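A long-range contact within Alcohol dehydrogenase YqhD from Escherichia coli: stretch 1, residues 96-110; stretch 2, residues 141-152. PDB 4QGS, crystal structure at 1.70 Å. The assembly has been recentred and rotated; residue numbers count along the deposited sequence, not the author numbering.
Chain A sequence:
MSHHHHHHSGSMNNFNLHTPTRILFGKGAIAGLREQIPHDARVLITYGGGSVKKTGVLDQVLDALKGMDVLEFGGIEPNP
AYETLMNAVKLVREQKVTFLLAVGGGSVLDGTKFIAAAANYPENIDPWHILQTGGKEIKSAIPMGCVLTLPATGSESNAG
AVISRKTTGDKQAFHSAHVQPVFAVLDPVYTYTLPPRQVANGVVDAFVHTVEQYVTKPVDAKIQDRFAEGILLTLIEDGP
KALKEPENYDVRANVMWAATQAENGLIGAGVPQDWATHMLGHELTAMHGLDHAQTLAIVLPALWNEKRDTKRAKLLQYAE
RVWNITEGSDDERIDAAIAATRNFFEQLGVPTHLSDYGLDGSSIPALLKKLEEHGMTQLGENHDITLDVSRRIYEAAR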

ATOM      1  N   LYS A  96      26.313  10.420  13.082  1.00 45.03           N
ATOM      2  CA  LYS A  96      25.404  10.998  14.069  1.00 45.18           C
ATOM      3  C   LYS A  96      24.245  11.760  13.418  1.00 45.93           C
ATOM      4  O   LYS A  96      23.954  12.908  13.768  1.00 41.30           O
ATOM      5  CB  LYS A  96      26.168  11.913  15.031  1.00 50.59           C
ATOM      6  CG  LYS A  96      27.352  11.243  15.713  1.00 52.41           C
ATOM      7  CD  LYS A  96      27.375  11.547  17.205  1.00 60.64           C
ATOM      8  CE  LYS A  96      26.168  10.944  17.915  1.00 68.02           C
ATOM      9  NZ  LYS A  96      26.444   9.560  18.404  1.00 71.04           N
ATOM     10  N   VAL A  97      23.593  11.106  12.462  1.00 38.40           N
ATOM     11  CA  VAL A  97      22.367  11.616  11.862  1.00 33.40           C
ATOM     12  C   VAL A  97      21.272  11.738  12.914  1.00 35.19           C
ATOM     13  O   VAL A  97      21.121  10.853  13.757  1.00 35.37           O
ATOM     14  CB  VAL A  97      21.898  10.695  10.716  1.00 33.93           C
ATOM     15  CG1 VAL A  97      20.458  10.992  10.313  1.00 29.86           C
ATOM     16  CG2 VAL A  97      22.853  10.801   9.532  1.00 33.22           C
ATOM     17  N   THR A  98      20.514  12.833  12.874  1.00 27.79           N
ATOM     18  CA  THR A  98      19.463  13.072  13.857  1.00 29.66           C
ATOM     19  C   THR A  98      18.077  13.149  13.232  1.00 21.52           C
ATOM     20  O   THR A  98      17.082  13.316  13.938  1.00 24.99           O
ATOM     21  CB  THR A  98      19.704  14.377  14.628  1.00 31.47           C
ATOM     22  OG1 THR A  98      19.681  15.470  13.701  1.00 31.42           O
ATOM     23  CG2 THR A  98      21.048  14.337  15.327  1.00 35.26           C
ATOM     24  N   PHE A  99      18.014  13.054  11.910  1.00 29.04           N
ATOM     25  CA  PHE A  99      16.725  13.086  11.224  1.00 25.27           C
ATOM     26  C   PHE A  99      16.830  12.376   9.876  1.00 25.45           C
ATOM     27  O   PHE A  99      17.781  12.589   9.136  1.00 24.74           O
ATOM     28  CB  PHE A  99      16.242  14.530  11.023  1.00 22.09           C
ATOM     29  CG  PHE A  99      14.766  14.642  10.755  1.00 22.67           C
ATOM     30  CD1 PHE A  99      13.887  14.907  11.785  1.00 27.74           C
ATOM     31  CD2 PHE A  99      14.261  14.455   9.472  1.00 25.73           C
ATOM     32  CE1 PHE A  99      12.527  14.999  11.558  1.00 24.13           C
ATOM     33  CE2 PHE A  99      12.892  14.546   9.233  1.00 24.46           C
ATOM     34  CZ  PHE A  99      12.028  14.816  10.278  1.00 27.06           C
ATOM     35  N   LEU A 100      15.845  11.531   9.566  1.00 23.74           N
ATOM     36  CA  LEU A 100      15.811  10.821   8.288  1.00 21.49           C
ATOM     37  C   LEU A 100      14.725  11.372   7.373  1.00 19.63           C
ATOM     38  O   LEU A 100      13.634  11.681   7.826  1.00 21.76           O
ATOM     39  CB  LEU A 100      15.579   9.319   8.528  1.00 25.96           C
ATOM     40  CG  LEU A 100      16.698   8.626   9.301  1.00 26.22           C
ATOM     41  CD1 LEU A 100      16.181   7.364   9.989  1.00 30.43           C
ATOM     42  CD2 LEU A 100      17.818   8.283   8.372  1.00 26.19           C
ATOM     43  N   LEU A 101      15.019  11.498   6.080  1.00 19.47           N
ATOM     44  CA  LEU A 101      14.022  12.018   5.145  1.00 18.79           C
ATOM     45  C   LEU A 101      13.895  11.121   3.920  1.00 18.36           C
ATOM     46  O   LEU A 101      14.719  11.166   3.021  1.00 21.34           O
ATOM     47  CB  LEU A 101      14.368  13.442   4.709  1.00 16.56           C
ATOM     48  CG  LEU A 101      13.352  14.131   3.790  1.00 19.23           C
ATOM     49  CD1 LEU A 101      11.971  14.199   4.399  1.00 20.74           C
ATOM     50  CD2 LEU A 101      13.835  15.543   3.404  1.00 20.71           C
ATOM     51  N   ALA A 102      12.850  10.301   3.905  1.00 20.41           N
ATOM     52  CA  ALA A 102      12.654   9.358   2.810  1.00 20.65           C
ATOM     53  C   ALA A 102      12.011  10.056   1.624  1.00 21.50           C
ATOM     54  O   ALA A 102      10.953  10.672   1.757  1.00 21.91           O
ATOM     55  CB  ALA A 102      11.798   8.196   3.279  1.00 22.62           C
ATOM     56  N   VAL A 103      12.650   9.956   0.464  1.00 18.88           N
ATOM     57  CA  VAL A 103      12.125  10.563  -0.746  1.00 21.26           C
ATOM     58  C   VAL A 103      11.876   9.473  -1.785  1.00 19.40           C
ATOM     59  O   VAL A 103      12.819   8.875  -2.300  1.00 25.37           O
ATOM     60  CB  VAL A 103      13.095  11.625  -1.304  1.00 19.75           C
ATOM     61  CG1 VAL A 103      12.538  12.259  -2.565  1.00 20.21           C
ATOM     62  CG2 VAL A 103      13.386  12.687  -0.242  1.00 17.22           C
ATOM     63  N   GLY A 104      10.605   9.214  -2.080  1.00 25.93           N
ATOM     64  CA  GLY A 104      10.241   8.161  -3.012  1.00 24.59           C
ATOM     65  C   GLY A 104       8.899   7.532  -2.690  1.00 28.57           C
ATOM     66  O   GLY A 104       7.977   8.218  -2.239  1.00 22.52           O
ATOM     67  N   GLY A 105       8.785   6.222  -2.920  1.00 27.99           N
ATOM     68  CA  GLY A 105       7.550   5.516  -2.641  1.00 27.83           C
ATOM     69  C   GLY A 105       7.592   4.648  -1.397  1.00 27.83           C
ATOM     70  O   GLY A 105       8.428   4.843  -0.512  1.00 27.69           O
ATOM     71  N   GLY A 106       6.685   3.677  -1.333  1.00 30.50           N
ATOM     72  CA  GLY A 106       6.523   2.853  -0.144  1.00 34.51           C
ATOM     73  C   GLY A 106       7.736   2.026   0.230  1.00 35.96           C
ATOM     74  O   GLY A 106       7.973   1.741   1.407  1.00 34.24           O
ATOM     75  N   SER A 107       8.495   1.620  -0.777  1.00 27.19           N
ATOM     76  CA  SER A 107       9.725   0.869  -0.558  1.00 27.80           C
ATOM     77  C   SER A 107      10.765   1.705   0.191  1.00 35.79           C
ATOM     78  O   SER A 107      11.394   1.233   1.139  1.00 33.86           O
ATOM     79  CB  SER A 107      10.294   0.395  -1.893  1.00 40.16           C
ATOM     80  OG  SER A 107      11.470  -0.370  -1.701  1.00 53.80           O
ATOM     81  N   VAL A 108      10.943   2.949  -0.238  1.00 30.79           N
ATOM     82  CA  VAL A 108      11.898   3.839   0.414  1.00 31.69           C
ATOM     83  C   VAL A 108      11.414   4.157   1.816  1.00 27.78           C
ATOM     84  O   VAL A 108      12.191   4.159   2.773  1.00 26.93           O
ATOM     85  CB  VAL A 108      12.104   5.148  -0.391  1.00 30.02           C
ATOM     86  CG1 VAL A 108      13.021   6.119   0.362  1.00 25.48           C
ATOM     87  CG2 VAL A 108      12.674   4.841  -1.766  1.00 28.67           C
ATOM     88  N   LEU A 109      10.116   4.412   1.930  1.00 25.52           N
ATOM     89  CA  LEU A 109       9.509   4.714   3.219  1.00 27.69           C
ATOM     90  C   LEU A 109       9.700   3.563   4.196  1.00 31.47           C
ATOM     91  O   LEU A 109      10.160   3.766   5.318  1.00 28.25           O
ATOM     92  CB  LEU A 109       8.024   5.019   3.048  1.00 27.44           C
ATOM     93  CG  LEU A 109       7.248   5.277   4.337  1.00 28.27           C
ATOM     94  CD1 LEU A 109       7.803   6.500   5.058  1.00 28.98           C
ATOM     95  CD2 LEU A 109       5.774   5.450   4.032  1.00 31.60           C
ATOM     96  N   ASP A 110       9.369   2.351   3.758  1.00 34.88           N
ATOM     97  CA  ASP A 110       9.432   1.182   4.631  1.00 32.96           C
ATOM     98  C   ASP A 110      10.851   0.916   5.129  1.00 26.38           C
ATOM     99  O   ASP A 110      11.070   0.671   6.317  1.00 29.76           O
ATOM    100  CB  ASP A 110       8.888  -0.052   3.909  1.00 32.56           C
ATOM    101  CG  ASP A 110       7.379  -0.036   3.794  1.00 43.54           C
ATOM    102  OD1 ASP A 110       6.748   0.857   4.404  1.00 41.00           O
ATOM    103  OD2 ASP A 110       6.822  -0.924   3.115  1.00 47.17           O
TER
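Stretch 2 (141-152) AIPMGCVLTLPA

Stretch 2 lies alongside stretch 1 as a neighbouring parallel strand: strand 144-148 runs beside strand 99-104 at a signed crossing angle of -16°, axes 4.5 Å apart at closest approach. Ala141 makes no contact. Ile142, in extended conformation (phi/psi -59/132), points toward stretch 1 and sets CG2 3.9 Å from Leu100 CD1. Pro143 packs CB 3.6 Å from Phe99 CD1, and its O accepts the first hydrogen bond, from Leu100 N (3.0 Å). Met144 pairs with Leu100 (CB to CB 3.8 Å), and its CE reaches 3.7 Å from Leu109 CD1, on the helix that follows the strand. Gly145 brackets the next step, its N donating to Leu100 O and its O accepting from Ala102 N, both at 3.0 Å. Cys146 shares its face of the sheet with Met144 and Leu148; its CB is 4.1 Å from both Ala102 CB and Leu109 CD1. Val147, on the other face, repeats the bracket: N to Ala102 O 2.8 Å, O to Gly104 N 3.1 Å. Leu148 sends CD2 to 4.5 Å from Leu109 CD2. Past the strand, Thr149 N closes the ladder on Gly104 O (2.9 Å). Leu150 CD2 abuts Gly105 CA (3.7 Å), a water accepts a weak bond from Gly106 N (3.3 Å) and donates to Pro151 O (2.6 Å), and Ala152 CB rests 3.6 Å from Gly106 CA.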

ATOM      1  N   ALA A 141      12.639   5.829  18.034  1.00 41.14           N
ATOM      2  CA  ALA A 141      13.198   5.794  16.696  1.00 35.63           C
ATOM      3  C   ALA A 141      13.743   7.167  16.343  1.00 30.34           C
ATOM      4  O   ALA A 141      13.294   8.182  16.892  1.00 34.57           O
ATOM      5  CB  ALA A 141      12.150   5.354  15.690  1.00 34.60           C
ATOM      6  N   ILE A 142      14.725   7.196  15.453  1.00 34.59           N
ATOM      7  CA  ILE A 142      15.179   8.455  14.881  1.00 34.40           C
ATOM      8  C   ILE A 142      14.001   9.114  14.186  1.00 31.73           C
ATOM      9  O   ILE A 142      13.277   8.456  13.437  1.00 32.71           O
ATOM     10  CB  ILE A 142      16.324   8.248  13.895  1.00 33.08           C
ATOM     11  CG1 ILE A 142      17.517   7.632  14.617  1.00 40.04           C
ATOM     12  CG2 ILE A 142      16.726   9.569  13.216  1.00 31.37           C
ATOM     13  CD1 ILE A 142      18.754   7.662  13.811  1.00 43.31           C
ATOM     14  N   PRO A 143      13.782  10.407  14.457  1.00 31.53           N
ATOM     15  CA  PRO A 143      12.673  11.111  13.817  1.00 30.19           C
ATOM     16  C   PRO A 143      12.802  11.027  12.306  1.00 28.28           C
ATOM     17  O   PRO A 143      13.920  11.079  11.786  1.00 28.49           O
ATOM     18  CB  PRO A 143      12.837  12.549  14.312  1.00 33.41           C
ATOM     19  CG  PRO A 143      13.541  12.401  15.624  1.00 36.45           C
ATOM     20  CD  PRO A 143      14.502  11.271  15.411  1.00 29.81           C
ATOM     21  N   MET A 144      11.687  10.866  11.609  1.00 28.51           N
ATOM     22  CA  MET A 144      11.755  10.791  10.156  1.00 22.58           C
ATOM     23  C   MET A 144      10.534  11.421   9.516  1.00 24.62           C
ATOM     24  O   MET A 144       9.457  11.453  10.102  1.00 27.21           O
ATOM     25  CB  MET A 144      11.920   9.334   9.691  1.00 27.39           C
ATOM     26  CG  MET A 144      10.768   8.417  10.049  1.00 32.50           C
ATOM     27  SD  MET A 144      10.767   6.922   9.018  1.00 40.68           S
ATOM     28  CE  MET A 144      10.373   7.655   7.428  1.00 34.08           C
ATOM     29  N   GLY A 145      10.727  11.951   8.313  1.00 23.84           N
ATOM     30  CA  GLY A 145       9.640  12.475   7.514  1.00 20.07           C
ATOM     31  C   GLY A 145       9.790  11.882   6.126  1.00 18.25           C
ATOM     32  O   GLY A 145      10.723  11.111   5.866  1.00 22.14           O
ATOM     33  N   CYS A 146       8.866  12.214   5.234  1.00 19.02           N
ATOM     34  CA  CYS A 146       8.972  11.716   3.870  1.00 18.79           C
ATOM     35  C   CYS A 146       8.376  12.677   2.854  1.00 22.10           C
ATOM     36  O   CYS A 146       7.557  13.558   3.169  1.00 19.31           O
ATOM     37  CB  CYS A 146       8.307  10.335   3.744  1.00 20.48           C
ATOM     38  SG  CYS A 146       6.532  10.306   4.105  1.00 22.60           S
ATOM     39  N   VAL A 147       8.835  12.509   1.628  1.00 17.60           N
ATOM     40  CA  VAL A 147       8.295  13.191   0.475  1.00 19.06           C
ATOM     41  C   VAL A 147       7.871  12.084  -0.483  1.00 20.92           C
ATOM     42  O   VAL A 147       8.723  11.408  -1.063  1.00 21.42           O
ATOM     43  CB  VAL A 147       9.331  14.135  -0.172  1.00 15.45           C
ATOM     44  CG1 VAL A 147       8.739  14.831  -1.389  1.00 17.36           C
ATOM     45  CG2 VAL A 147       9.811  15.166   0.858  1.00 19.32           C
ATOM     46  N   LEU A 148       6.565  11.877  -0.630  1.00 19.62           N
ATOM     47  CA  LEU A 148       6.064  10.703  -1.356  1.00 22.38           C
ATOM     48  C   LEU A 148       5.765  10.987  -2.824  1.00 24.51           C
ATOM     49  O   LEU A 148       4.982  11.874  -3.149  1.00 30.97           O
ATOM     50  CB  LEU A 148       4.807  10.144  -0.675  1.00 26.17           C
ATOM     51  CG  LEU A 148       4.984   9.593   0.743  1.00 28.34           C
ATOM     52  CD1 LEU A 148       3.673   9.026   1.290  1.00 28.97           C
ATOM     53  CD2 LEU A 148       6.080   8.531   0.789  1.00 27.75           C
ATOM     54  N   THR A 149       6.383  10.216  -3.709  1.00 23.14           N
ATOM     55  CA  THR A 149       6.194  10.420  -5.142  1.00 25.64           C
ATOM     56  C   THR A 149       5.013   9.601  -5.655  1.00 29.69           C
ATOM     57  O   THR A 149       4.644   9.676  -6.830  1.00 32.84           O
ATOM     58  CB  THR A 149       7.462  10.067  -5.928  1.00 26.33           C
ATOM     59  OG1 THR A 149       7.922   8.772  -5.534  1.00 29.00           O
ATOM     60  CG2 THR A 149       8.554  11.091  -5.637  1.00 33.78           C
ATOM     61  N   LEU A 150       4.438   8.818  -4.752  1.00 25.18           N
ATOM     62  CA  LEU A 150       3.172   8.133  -4.973  1.00 31.91           C
ATOM     63  C   LEU A 150       2.665   7.697  -3.596  1.00 30.20           C
ATOM     64  O   LEU A 150       3.454   7.595  -2.660  1.00 34.47           O
ATOM     65  CB  LEU A 150       3.338   6.951  -5.939  1.00 33.75           C
ATOM     66  CG  LEU A 150       4.226   5.769  -5.565  1.00 34.94           C
ATOM     67  CD1 LEU A 150       3.895   4.586  -6.466  1.00 39.21           C
ATOM     68  CD2 LEU A 150       5.689   6.135  -5.720  1.00 35.10           C
ATOM     69  N   PRO A 151       1.349   7.476  -3.451  1.00 31.68           N
ATOM     70  CA  PRO A 151       0.812   7.160  -2.118  1.00 34.07           C
ATOM     71  C   PRO A 151       1.415   5.897  -1.504  1.00 39.97           C
ATOM     72  O   PRO A 151       1.741   4.949  -2.222  1.00 34.28           O
ATOM     73  CB  PRO A 151      -0.685   6.975  -2.381  1.00 35.77           C
ATOM     74  CG  PRO A 151      -0.949   7.766  -3.624  1.00 36.33           C
ATOM     75  CD  PRO A 151       0.283   7.581  -4.461  1.00 34.46           C
ATOM     76  N   ALA A 152       1.562   5.896  -0.182  1.00 39.50           N
ATOM     77  CA  ALA A 152       2.106   4.748   0.536  1.00 42.87           C
ATOM     78  C   ALA A 152       1.471   4.616   1.919  1.00 47.30           C
ATOM     79  O   ALA A 152       1.318   3.509   2.438  1.00 51.53           O
ATOM     80  CB  ALA A 152       3.610   4.865   0.657  1.00 41.27           C
TER
HETATM   81  O   HOH W   1       3.640   3.155  -2.609  1.00 47.68           O